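Local coordinates for protein beta-lactamase OXA-2 (Salmonella typhimurium, PDB 1K38) that hydrolyses the beta-lactam ring of penicillins, including oxacillin, as a class D serine beta-lactamase that confers antibiotic resistance, at residues D113-R117 with A128-T132. Residues are numbered along the deposited sequence; the frame is centred on the assembly and turned at random.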
loop_
_atom_site.group_PDB
_atom_site.type_symbol
_atom_site.label_atom_id
_atom_site.label_comp_id
_atom_site.label_asym_id
_atom_site.label_seq_id
_atom_site.Cartn_x
_atom_site.Cartn_y
_atom_site.Cartn_z
ATOM N N ASP A 113 25.775 17.473 0.231
ATOM C CA ASP A 113 26.086 17.259 1.641
ATOM C C ASP A 113 25.414 18.245 2.590
ATOM O O ASP A 113 24.871 17.847 3.619
ATOM C CB ASP A 113 27.603 17.292 1.854
ATOM C CG ASP A 113 27.985 17.256 3.324
ATOM O OD1 ASP A 113 27.931 18.317 3.981
ATOM O OD2 ASP A 113 28.329 16.164 3.826
ATOM N N ASP A 114 25.454 19.528 2.252
ATOM C CA ASP A 114 24.847 20.543 3.103
ATOM C C ASP A 114 23.367 20.284 3.351
ATOM O O ASP A 114 22.905 20.322 4.491
ATOM C CB ASP A 114 25.023 21.933 2.486
ATOM C CG ASP A 114 26.472 22.379 2.463
ATOM O OD1 ASP A 114 27.130 22.312 3.523
ATOM O OD2 ASP A 114 26.949 22.802 1.389
ATOM N N LYS A 115 22.624 20.018 2.282
ATOM C CA LYS A 115 21.196 19.767 2.407
ATOM C C LYS A 115 20.938 18.447 3.129
ATOM O O LYS A 115 19.996 18.339 3.914
ATOM C CB LYS A 115 20.539 19.756 1.023
ATOM C CG LYS A 115 19.032 19.933 1.063
ATOM C CD LYS A 115 18.447 20.154 -0.326
ATOM C CE LYS A 115 16.959 20.466 -0.241
ATOM N NZ LYS A 115 16.337 20.714 -1.573
ATOM N N ALA A 116 21.780 17.450 2.871
ATOM C CA ALA A 116 21.629 16.150 3.517
ATOM C C ALA A 116 21.751 16.308 5.029
ATOM O O ALA A 116 21.025 15.669 5.787
ATOM C CB ALA A 116 22.684 15.185 3.003
ATOM N N ARG A 117 22.675 17.161 5.463
ATOM C CA ARG A 117 22.867 17.404 6.886
ATOM C C ARG A 117 21.628 18.065 7.475
ATOM O O ARG A 117 21.180 17.696 8.559
ATOM C CB ARG A 117 24.089 18.298 7.120
ATOM C CG ARG A 117 25.410 17.629 6.795
ATOM C CD ARG A 117 26.589 18.579 6.960
ATOM N NE ARG A 117 27.856 17.924 6.636
ATOM C CZ ARG A 117 28.453 17.014 7.401
ATOM N NH1 ARG A 117 27.904 16.645 8.549
ATOM N NH2 ARG A 117 29.599 16.467 7.013
ATOM N N ALA A 128 22.758 11.694 12.784
ATOM C CA ALA A 128 22.541 12.688 11.733
ATOM C C ALA A 128 23.831 13.197 11.097
ATOM O O ALA A 128 23.945 14.383 10.786
ATOM C CB ALA A 128 21.747 13.859 12.298
ATOM N N ASP A 129 24.785 12.296 10.880
ATOM C CA ASP A 129 26.074 12.663 10.299
ATOM C C ASP A 129 26.285 12.041 8.917
ATOM O O ASP A 129 26.570 10.851 8.803
ATOM C CB ASP A 129 27.197 12.208 11.229
ATOM C CG ASP A 129 28.540 12.799 10.854
ATOM O OD1 ASP A 129 28.774 13.028 9.650
ATOM O OD2 ASP A 129 29.362 13.024 11.766
ATOM N N PRO A 130 26.152 12.845 7.849
ATOM C CA PRO A 130 26.334 12.332 6.489
ATOM C C PRO A 130 27.765 12.434 5.957
ATOM O O PRO A 130 27.986 12.336 4.749
ATOM C CB PRO A 130 25.366 13.179 5.683
ATOM C CG PRO A 130 25.534 14.510 6.325
ATOM C CD PRO A 130 25.541 14.187 7.815
ATOM N N SER A 131 28.731 12.638 6.848
ATOM C CA SER A 131 30.125 12.727 6.427
ATOM C C SER A 131 30.493 11.414 5.743
ATOM O O SER A 131 30.065 10.344 6.178
ATOM C CB SER A 131 31.035 12.957 7.637
ATOM O OG SER A 131 30.709 14.167 8.298
ATOM N N THR A 132 31.277 11.494 4.672
ATOM C CA THR A 132 31.676 10.294 3.944
ATOM C C THR A 132 32.913 10.532 3.087
ATOM O O THR A 132 33.185 11.657 2.671
ATOM C CB THR A 132 30.525 9.794 3.043
ATOM O OG1 THR A 132 30.945 8.627 2.328
ATOM C CG2 THR A 132 30.112 10.869 2.047
#
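A salt-bridge network built on Arg117 meets an Asx turn at Asp129–Ser131, tying the first turn of helix 113-122 to the loop that follows this helix. The side chain of Arg117 runs extended from CG to NE over the ring of Pro130, the two crossing at about a right angle, and its guanidinium then reaches Ser131. Arg117 NH2 donates to Ser131 OG at 2.9 Å, nearly straight at 164°, with the hydroxyl oxygen at the edge of the guanidinium and in its plane. The proline ring lies over one face of the guanidinium near its margin, with Pro130 CD 3.5 Å from Arg117 NH1.

One helical turn back, Asp113 has its CG anti to the backbone N (chi1 173°), which carries the carboxylate to Arg117 NE. Arg117 NE donates to Asp113 OD1 at 2.7 Å, on the syn side of the carboxylate, in a salt bridge whose N-H...O angle is bent to 140°. In the loop, Asp129 OD1 takes two bonds from Ser131: the hydroxyl OG donates to its syn lone pair at 2.6 Å, and the backbone N closes the Asx turn at 2.8 Å. The same Asp129 OD1 makes a long salt bridge of 3.9 Å to Arg117 NH1, coming obliquely to the guanidinium.

Deeper in, Ala116 CB packs on Pro130 CB at 4.3 Å, and Tyr137 and Leu120 extend this apolar patch around the buried proline. Because Ser131 OG gives its proton to Asp129 and accepts from Arg117, the hydroxyl relays between cation and carboxylate, and this probably polarises it. Asp113 and Ser131 together fix the rotation of the guanidinium, whose positive charge is likely shared between the helix and loop carboxylates, away from the active site.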